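Local coordinates for protein glucokinase (Leishmania braziliensis MHOM/BR/75/M2904, PDB 6EDI) that probably phosphorylates D-glucose to glucose 6-phosphate with ATP as the phosphate donor, at residues Arg202-Val207 with Ser216-Tyr221; Gly161-Leu166 with Ser227-Ala232; Thr185-Leu190 with Pro343-Leu348. All blocks are in the same frame, centred on the assembly; numbering follows the deposited sequence.

Contact 1: residues Arg202-Val207 with Ser216-Tyr221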
loop_
_atom_site.group_PDB
_atom_site.type_symbol
_atom_site.label_atom_id
_atom_site.label_comp_id
_atom_site.label_asym_id
_atom_site.label_seq_id
_atom_site.Cartn_x
_atom_site.Cartn_y
_atom_site.Cartn_z
ATOM N N ARG A 202 -10.159 5.422 -13.012
ATOM C CA ARG A 202 -9.517 6.317 -12.047
ATOM C C ARG A 202 -9.741 5.870 -10.602
ATOM O O ARG A 202 -10.600 6.407 -9.884
ATOM C CB ARG A 202 -10.014 7.752 -12.224
ATOM C CG ARG A 202 -9.776 8.293 -13.616
ATOM C CD ARG A 202 -8.961 9.568 -13.580
ATOM N NE ARG A 202 -8.547 9.962 -14.922
ATOM C CZ ARG A 202 -9.007 11.026 -15.563
ATOM N NH1 ARG A 202 -9.883 11.832 -14.973
ATOM N NH2 ARG A 202 -8.574 11.295 -16.787
ATOM N N GLY A 203 -8.952 4.887 -10.186
ATOM C CA GLY A 203 -9.000 4.368 -8.833
ATOM C C GLY A 203 -7.887 3.362 -8.647
ATOM O O GLY A 203 -7.110 3.095 -9.576
ATOM N N ARG A 204 -7.786 2.798 -7.453
ATOM C CA ARG A 204 -6.722 1.841 -7.212
ATOM C C ARG A 204 -6.988 0.548 -7.940
ATOM O O ARG A 204 -8.131 0.091 -8.051
ATOM C CB ARG A 204 -6.560 1.532 -5.725
ATOM C CG ARG A 204 -5.812 2.594 -4.940
ATOM C CD ARG A 204 -5.867 2.291 -3.451
ATOM N NE ARG A 204 -5.099 3.262 -2.680
ATOM C CZ ARG A 204 -5.091 3.292 -1.357
ATOM N NH1 ARG A 204 -5.803 2.392 -0.695
ATOM N NH2 ARG A 204 -4.366 4.195 -0.707
ATOM N N CYS A 205 -5.904 -0.051 -8.410
ATOM C CA CYS A 205 -5.938 -1.386 -8.972
ATOM C C CYS A 205 -4.984 -2.277 -8.164
ATOM O O CYS A 205 -3.773 -2.039 -8.120
ATOM C CB CYS A 205 -5.525 -1.332 -10.441
ATOM S SG CYS A 205 -5.440 -2.941 -11.203
ATOM N N MET A 206 -5.529 -3.294 -7.513
ATOM C CA MET A 206 -4.716 -4.264 -6.786
ATOM C C MET A 206 -4.351 -5.411 -7.720
ATOM O O MET A 206 -5.228 -6.031 -8.331
ATOM C CB MET A 206 -5.464 -4.772 -5.544
ATOM C CG MET A 206 -4.712 -5.837 -4.771
ATOM S SD MET A 206 -3.220 -5.183 -4.014
ATOM C CE MET A 206 -2.246 -6.684 -3.957
ATOM N N VAL A 207 -3.055 -5.676 -7.845
ATOM C CA VAL A 207 -2.575 -6.685 -8.799
ATOM C C VAL A 207 -1.971 -7.870 -8.061
ATOM O O VAL A 207 -1.083 -7.692 -7.220
ATOM C CB VAL A 207 -1.523 -6.104 -9.725
ATOM C CG1 VAL A 207 -1.098 -7.129 -10.754
ATOM C CG2 VAL A 207 -2.058 -4.826 -10.404
ATOM N N SER A 216 2.570 -9.496 -5.964
ATOM C CA SER A 216 1.549 -8.488 -5.729
ATOM C C SER A 216 2.117 -7.077 -5.856
ATOM O O SER A 216 3.317 -6.854 -5.665
ATOM C CB SER A 216 0.965 -8.651 -4.338
ATOM O OG SER A 216 2.016 -8.589 -3.417
ATOM N N SER A 217 1.239 -6.132 -6.178
ATOM C CA SER A 217 1.604 -4.726 -6.317
ATOM C C SER A 217 0.327 -3.908 -6.410
ATOM O O SER A 217 -0.766 -4.440 -6.664
ATOM C CB SER A 217 2.493 -4.491 -7.550
ATOM O OG SER A 217 1.889 -4.999 -8.729
ATOM N N LEU A 218 0.437 -2.610 -6.183
ATOM C CA LEU A 218 -0.758 -1.785 -6.195
ATOM C C LEU A 218 -0.539 -0.595 -7.096
ATOM O O LEU A 218 0.454 0.138 -6.939
ATOM C CB LEU A 218 -1.104 -1.321 -4.778
ATOM C CG LEU A 218 -2.269 -0.338 -4.655
ATOM C CD1 LEU A 218 -3.617 -1.064 -4.638
ATOM C CD2 LEU A 218 -2.095 0.589 -3.462
ATOM N N ILE A 219 -1.456 -0.407 -8.043
ATOM C CA ILE A 219 -1.462 0.811 -8.829
ATOM C C ILE A 219 -2.327 1.785 -8.037
ATOM O O ILE A 219 -3.541 1.596 -7.896
ATOM C CB ILE A 219 -2.051 0.631 -10.227
ATOM C CG1 ILE A 219 -1.446 -0.584 -10.941
ATOM C CG2 ILE A 219 -1.830 1.913 -11.063
ATOM C CD1 ILE A 219 -2.011 -0.827 -12.314
ATOM N N HIS A 220 -1.693 2.804 -7.475
ATOM C CA HIS A 220 -2.435 3.796 -6.682
ATOM C C HIS A 220 -2.761 4.991 -7.560
ATOM O O HIS A 220 -1.872 5.529 -8.219
ATOM C CB HIS A 220 -1.610 4.226 -5.474
ATOM C CG HIS A 220 -2.221 5.360 -4.696
ATOM N ND1 HIS A 220 -3.390 5.226 -3.987
ATOM C CD2 HIS A 220 -1.810 6.636 -4.515
ATOM C CE1 HIS A 220 -3.685 6.377 -3.401
ATOM N NE2 HIS A 220 -2.739 7.244 -3.700
ATOM N N TYR A 221 -4.035 5.383 -7.605
ATOM C CA TYR A 221 -4.431 6.556 -8.373
ATOM C C TYR A 221 -4.345 7.789 -7.496
ATOM O O TYR A 221 -4.786 7.765 -6.349
ATOM C CB TYR A 221 -5.851 6.432 -8.940
ATOM C CG TYR A 221 -6.301 7.720 -9.590
ATOM C CD1 TYR A 221 -5.757 8.142 -10.791
ATOM C CD2 TYR A 221 -7.250 8.530 -8.983
ATOM C CE1 TYR A 221 -6.147 9.325 -11.378
ATOM C CE2 TYR A 221 -7.645 9.719 -9.563
ATOM C CZ TYR A 221 -7.094 10.107 -10.760
ATOM O OH TYR A 221 -7.483 11.282 -11.346
#
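Four backbone hydrogen bonds tie strand residues 205-207 to the antiparallel residues 216-221. Cys-205 faces Ile-219 in one hydrogen-bonded pair, with Ile-219 N to Cys-205 O at 2.8 Å, and Val-207 faces Ser-217 in the next, with Val-207 N to Ser-217 O at 2.9 Å. Between them Met-206 and Leu-218 form a non-hydrogen-bonded pair; the Met-206 chain bends at chi2, so that its CE lies 3.8 Å from Ser-216 CB. Just before the strand, the extended Arg-204 chain brings NE to His-220 ND1 at 2.9 Å, in an almost straight bond (175°). ND1 is the acceptor, and the bond lies close to both the imidazole and the guanidinium plane although these are 54° apart, while Leu-218 CD2 sits over one face of the guanidinium. Farther back, Arg-202 lays its CB over the centre of the Tyr-221 ring, 4.1 Å from the centroid, a CH-pi contact. Asp-226 then holds both Arg-202 NE, by a salt bridge, and Tyr-221 OH. Arg-204 NH1 bonds to Phe-341 O, and its NH2 reaches Ala-232 O of the second subunit, so the arginine links hairpin and dimer partner. Val-207, Ser-217 and Ile-219 pack on Ala-162 of helix 157-170. The arrangement is a beta hairpin in a six-stranded mixed sheet of an actin-like ATPase (ASKHA) fold.

Contact 2: residues Gly161-Leu166 with Ser227-Ala232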
loop_
_atom_site.group_PDB
_atom_site.type_symbol
_atom_site.label_atom_id
_atom_site.label_comp_id
_atom_site.label_asym_id
_atom_site.label_seq_id
_atom_site.Cartn_x
_atom_site.Cartn_y
_atom_site.Cartn_z
ATOM N N GLY A 161 4.945 -5.192 -13.820
ATOM C CA GLY A 161 3.752 -5.822 -14.390
ATOM C C GLY A 161 2.512 -4.956 -14.254
ATOM O O GLY A 161 1.696 -4.819 -15.186
ATOM N N ALA A 162 2.376 -4.362 -13.078
ATOM C CA ALA A 162 1.294 -3.425 -12.807
ATOM C C ALA A 162 1.364 -2.210 -13.733
ATOM O O ALA A 162 0.336 -1.767 -14.265
ATOM C CB ALA A 162 1.318 -3.005 -11.356
ATOM N N TYR A 163 2.560 -1.666 -13.932
ATOM C CA TYR A 163 2.697 -0.576 -14.906
ATOM C C TYR A 163 2.274 -1.035 -16.313
ATOM O O TYR A 163 1.775 -0.243 -17.124
ATOM C CB TYR A 163 4.117 0.005 -14.911
ATOM C CG TYR A 163 4.380 1.029 -13.833
ATOM C CD1 TYR A 163 3.712 2.249 -13.835
ATOM C CD2 TYR A 163 5.312 0.791 -12.826
ATOM C CE1 TYR A 163 3.940 3.194 -12.840
ATOM C CE2 TYR A 163 5.557 1.736 -11.829
ATOM C CZ TYR A 163 4.859 2.937 -11.847
ATOM O OH TYR A 163 5.077 3.886 -10.867
ATOM N N GLY A 164 2.475 -2.317 -16.610
ATOM C CA GLY A 164 2.061 -2.855 -17.890
ATOM C C GLY A 164 0.550 -2.849 -18.028
ATOM O O GLY A 164 0.007 -2.540 -19.093
ATOM N N VAL A 165 -0.132 -3.191 -16.942
ATOM C CA VAL A 165 -1.589 -3.180 -16.924
ATOM C C VAL A 165 -2.075 -1.772 -17.183
ATOM O O VAL A 165 -2.997 -1.559 -17.977
ATOM C CB VAL A 165 -2.129 -3.629 -15.569
ATOM C CG1 VAL A 165 -3.648 -3.562 -15.552
ATOM C CG2 VAL A 165 -1.640 -5.043 -15.262
ATOM N N LEU A 166 -1.448 -0.811 -16.506
ATOM C CA LEU A 166 -1.811 0.592 -16.681
ATOM C C LEU A 166 -1.560 1.008 -18.126
ATOM O O LEU A 166 -2.376 1.696 -18.734
ATOM C CB LEU A 166 -0.983 1.471 -15.752
ATOM C CG LEU A 166 -1.171 2.966 -15.996
ATOM C CD1 LEU A 166 -2.609 3.358 -15.699
ATOM C CD2 LEU A 166 -0.211 3.755 -15.137
ATOM N N SER A 227 -2.701 11.148 -11.823
ATOM C CA SER A 227 -1.654 10.242 -12.274
ATOM C C SER A 227 -1.675 9.021 -11.383
ATOM O O SER A 227 -2.371 8.999 -10.357
ATOM C CB SER A 227 -0.286 10.915 -12.192
ATOM O OG SER A 227 -0.062 11.356 -10.873
ATOM N N TYR A 228 -0.914 8.007 -11.768
ATOM C CA TYR A 228 -0.848 6.786 -10.976
ATOM C C TYR A 228 0.582 6.516 -10.516
ATOM O O TYR A 228 1.545 6.906 -11.183
ATOM C CB TYR A 228 -1.282 5.589 -11.830
ATOM C CG TYR A 228 -2.680 5.630 -12.414
ATOM C CD1 TYR A 228 -2.974 6.390 -13.550
ATOM C CD2 TYR A 228 -3.683 4.849 -11.878
ATOM C CE1 TYR A 228 -4.263 6.394 -14.097
ATOM C CE2 TYR A 228 -4.964 4.836 -12.421
ATOM C CZ TYR A 228 -5.244 5.600 -13.523
ATOM O OH TYR A 228 -6.528 5.572 -14.029
ATOM N N ILE A 229 0.731 5.811 -9.397
ATOM C CA ILE A 229 2.048 5.348 -8.995
ATOM C C ILE A 229 1.883 3.914 -8.538
ATOM O O ILE A 229 0.884 3.568 -7.917
ATOM C CB ILE A 229 2.682 6.234 -7.882
ATOM C CG1 ILE A 229 4.079 5.729 -7.508
ATOM C CG2 ILE A 229 1.757 6.347 -6.646
ATOM C CD1 ILE A 229 4.918 6.754 -6.745
ATOM N N VAL A 230 2.836 3.064 -8.886
ATOM C CA VAL A 230 2.758 1.675 -8.462
ATOM C C VAL A 230 3.630 1.445 -7.236
ATOM O O VAL A 230 4.750 1.955 -7.146
ATOM C CB VAL A 230 3.165 0.699 -9.579
ATOM C CG1 VAL A 230 3.223 -0.735 -9.028
ATOM C CG2 VAL A 230 2.187 0.792 -10.755
ATOM N N LEU A 231 3.100 0.688 -6.282
ATOM C CA LEU A 231 3.873 0.283 -5.129
ATOM C C LEU A 231 4.055 -1.213 -5.234
ATOM O O LEU A 231 3.067 -1.944 -5.370
ATOM C CB LEU A 231 3.143 0.617 -3.825
ATOM C CG LEU A 231 3.240 2.056 -3.314
ATOM C CD1 LEU A 231 2.449 2.994 -4.214
ATOM C CD2 LEU A 231 2.762 2.193 -1.865
ATOM N N ALA A 232 5.315 -1.638 -5.194
ATOM C CA ALA A 232 5.710 -3.044 -5.049
ATOM C C ALA A 232 5.229 -3.540 -3.682
ATOM O O ALA A 232 5.312 -2.801 -2.700
ATOM C CB ALA A 232 7.233 -3.154 -5.131
#
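The axes of helix residues 161-166 and strand residues 227-232 run nearly antiparallel, at 155°, and approach to 8.8 Å. Ala-162 points its CB at the strand and touches Val-230 CG1 at 3.8 Å; the same methyl also rests on Ser-217 and Ile-219 of the adjoining strand. Tyr-163 carries the contact. Its CG stands anti to the carbonyl carbon (chi1 -83°), which sends the ring across the strand, one face against Val-230. Val-230 CG2 sits over the centre of the Tyr-163 ring, 3.4 Å from the centroid, a close CH-pi contact, and Val-230 CB presses on Tyr-163 CE2 at 3.4 Å. Beyond the ring, Tyr-163 OH accepts a nearly straight hydrogen bond (171°) from Val-230 N at 3.1 Å. One valine thus grips the tyrosine twice, by a methyl over its face and by its backbone N-H at the phenol oxygen, which should restrain the ring's tilt and position. One helical turn after Ala-162, Leu-166 has CG anti to the backbone N and sets CD1 over the face of Tyr-228, 3.8 Å from the ring centroid, while its CD2 lies beside Tyr-228 CB. Tyr-228 is held from other directions too: its OH bonds to Gly-201 O, and its ring makes an edge-to-face stack with Tyr-221. This is alpha-on-beta layer packing, a helix laid against the outermost strand, within this chain, of a mixed sheet, as in the alpha/beta core of the actin-like ATPase fold.

Contact 3: residues Thr185-Leu190 with Pro343-Leu348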
loop_
_atom_site.group_PDB
_atom_site.type_symbol
_atom_site.label_atom_id
_atom_site.label_comp_id
_atom_site.label_asym_id
_atom_site.label_seq_id
_atom_site.Cartn_x
_atom_site.Cartn_y
_atom_site.Cartn_z
ATOM N N THR A 185 -19.864 -3.142 -7.253
ATOM C CA THR A 185 -20.970 -2.208 -7.068
ATOM C C THR A 185 -20.580 -0.751 -7.275
ATOM O O THR A 185 -21.440 0.101 -7.500
ATOM C CB THR A 185 -21.534 -2.317 -5.652
ATOM O OG1 THR A 185 -20.458 -2.199 -4.722
ATOM C CG2 THR A 185 -22.220 -3.643 -5.439
ATOM N N GLN A 186 -19.289 -0.460 -7.164
ATOM C CA GLN A 186 -18.796 0.909 -7.205
ATOM C C GLN A 186 -18.269 1.304 -8.579
ATOM O O GLN A 186 -17.802 2.434 -8.767
ATOM C CB GLN A 186 -17.675 1.072 -6.172
ATOM C CG GLN A 186 -17.397 2.514 -5.751
ATOM C CD GLN A 186 -16.255 2.634 -4.752
ATOM O OE1 GLN A 186 -15.352 1.802 -4.716
ATOM N NE2 GLN A 186 -16.297 3.679 -3.935
ATOM N N TRP A 187 -18.313 0.373 -9.533
ATOM C CA TRP A 187 -17.752 0.640 -10.859
ATOM C C TRP A 187 -18.434 1.819 -11.556
ATOM O O TRP A 187 -17.762 2.780 -11.947
ATOM C CB TRP A 187 -17.764 -0.599 -11.786
ATOM C CG TRP A 187 -17.231 -0.193 -13.140
ATOM C CD1 TRP A 187 -17.952 0.085 -14.275
ATOM C CD2 TRP A 187 -15.863 0.065 -13.459
ATOM N NE1 TRP A 187 -17.102 0.488 -15.288
ATOM C CE2 TRP A 187 -15.814 0.483 -14.808
ATOM C CE3 TRP A 187 -14.666 -0.030 -12.737
ATOM C CZ2 TRP A 187 -14.609 0.805 -15.446
ATOM C CZ3 TRP A 187 -13.473 0.298 -13.368
ATOM C CH2 TRP A 187 -13.451 0.707 -14.708
ATOM N N ASP A 188 -19.759 1.748 -11.697
ATOM C CA ASP A 188 -20.519 2.766 -12.432
ATOM C C ASP A 188 -20.342 4.165 -11.857
ATOM O O ASP A 188 -20.252 5.142 -12.592
ATOM C CB ASP A 188 -22.017 2.417 -12.476
ATOM C CG ASP A 188 -22.313 1.172 -13.291
ATOM O OD1 ASP A 188 -21.481 0.803 -14.143
ATOM O OD2 ASP A 188 -23.385 0.570 -13.075
ATOM N N ALA A 189 -20.282 4.256 -10.536
ATOM C CA ALA A 189 -20.164 5.551 -9.891
ATOM C C ALA A 189 -18.814 6.198 -10.184
ATOM O O ALA A 189 -18.681 7.421 -10.142
ATOM C CB ALA A 189 -20.388 5.418 -8.400
ATOM N N LEU A 190 -17.813 5.379 -10.493
ATOM C CA LEU A 190 -16.458 5.894 -10.691
ATOM C C LEU A 190 -15.931 5.748 -12.110
ATOM O O LEU A 190 -14.813 6.164 -12.383
ATOM C CB LEU A 190 -15.475 5.208 -9.727
ATOM C CG LEU A 190 -15.161 6.000 -8.455
ATOM C CD1 LEU A 190 -16.385 6.119 -7.577
ATOM C CD2 LEU A 190 -14.010 5.366 -7.699
ATOM N N PRO A 343 -9.799 -1.211 -3.433
ATOM C CA PRO A 343 -9.468 -0.880 -4.816
ATOM C C PRO A 343 -10.707 -0.785 -5.693
ATOM O O PRO A 343 -11.706 -1.446 -5.425
ATOM C CB PRO A 343 -8.584 -2.072 -5.259
ATOM C CG PRO A 343 -9.075 -3.231 -4.429
ATOM C CD PRO A 343 -9.440 -2.600 -3.088
ATOM N N LEU A 344 -10.632 0.036 -6.737
ATOM C CA LEU A 344 -11.663 0.064 -7.776
ATOM C C LEU A 344 -11.672 -1.274 -8.506
ATOM O O LEU A 344 -12.728 -1.841 -8.814
ATOM C CB LEU A 344 -11.364 1.195 -8.778
ATOM C CG LEU A 344 -12.362 1.469 -9.905
ATOM C CD1 LEU A 344 -13.786 1.588 -9.351
ATOM C CD2 LEU A 344 -11.963 2.706 -10.737
ATOM N N THR A 345 -10.475 -1.775 -8.779
ATOM C CA THR A 345 -10.331 -3.022 -9.506
ATOM C C THR A 345 -9.322 -3.921 -8.822
ATOM O O THR A 345 -8.430 -3.464 -8.089
ATOM C CB THR A 345 -9.872 -2.793 -10.954
ATOM O OG1 THR A 345 -8.598 -2.141 -10.945
ATOM C CG2 THR A 345 -10.889 -1.945 -11.735
ATOM N N CYS A 346 -9.460 -5.211 -9.063
ATOM C CA CYS A 346 -8.436 -6.153 -8.664
ATOM C C CYS A 346 -8.172 -7.024 -9.871
ATOM O O CYS A 346 -9.109 -7.524 -10.490
ATOM C CB CYS A 346 -8.900 -7.011 -7.497
ATOM S SG CYS A 346 -7.769 -8.339 -7.078
ATOM N N VAL A 347 -6.897 -7.174 -10.207
ATOM C CA VAL A 347 -6.492 -7.917 -11.396
ATOM C C VAL A 347 -5.736 -9.181 -11.021
ATOM O O VAL A 347 -4.759 -9.144 -10.260
ATOM C CB VAL A 347 -5.595 -7.067 -12.289
ATOM C CG1 VAL A 347 -4.936 -7.951 -13.364
ATOM C CG2 VAL A 347 -6.384 -5.929 -12.919
ATOM N N LEU A 348 -6.179 -10.309 -11.570
ATOM C CA LEU A 348 -5.478 -11.571 -11.375
ATOM C C LEU A 348 -4.743 -11.850 -12.671
ATOM O O LEU A 348 -5.368 -11.933 -13.732
ATOM C CB LEU A 348 -6.466 -12.701 -11.060
ATOM C CG LEU A 348 -7.070 -12.851 -9.658
ATOM C CD1 LEU A 348 -7.802 -11.609 -9.238
ATOM C CD2 LEU A 348 -8.013 -14.076 -9.598
#
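Two anti first torsions bring Trp-187 and Leu-344 together: each CG stands anti to the backbone N (chi1 177° and -176°), bringing the indole and the isobutyl group against each other, crossing obliquely. The six-membered ring of the indole does the touching. Leu-344 CG lies 3.8 Å from Trp-187 CZ3, its CD1 is 3.9 Å from Trp-187 CE3, and CD2 completes the grip on CZ3. Thr-345, whose OG1 occupies the crowded position between backbone N and carbonyl carbon, has CG2 anti to the carbonyl carbon and 3.8 Å from the same Trp-187 CZ3. One corner of the indole therefore meets both residues. No hydrogen bond joins the two segments; the contact is apolar. Leu-344 immediately precedes strand 345-348, in the mixed sheet of the actin-like ATPase fold, and the short helical turn near 187-190, whose backbone bonding is loose, packs on this residue. Leu-190 comes in from a neighbouring position on that turn, with its CB 4.0 Å from Leu-344 CD1, so Leu-344 CD1 lies against both Leu-190 and Trp-187. Gln-186 borders the cluster through its backbone O, 4.1 Å from Leu-344 CD1. At the far end of the indole, Trp-187 NE1 bonds to Lys-194 O, which satisfies the indole N-H, and the side chain also packs on Thr-389 of strand 389-393, which neighbours strand 345-348 in the sheet.

In the fold
All three contacts reach one six-stranded mixed sheet, ordered 178-182, 389-393, 345-348, 205-210, 214-222, 227-233. Contact 1 is its hairpin; contact 2 packs helix 157-170 on the outermost strand that follows, and contact 3 meets the strand on the hairpin's other flank. Contact 1 is centred about 7 Å from the centre of contact 2 and about 10 Å from that of contact 3; the centres of contacts 2 and 3 are about 16 Å apart. Probable backbone hydrogen bonds join contact 1 to both others. Along the chain it is nested inside the loops that contacts 2 and 3 close, and those loops cross. Contacts 1 and 2 touch the second subunit, so hairpin and strand 227-233 take part in the dimer.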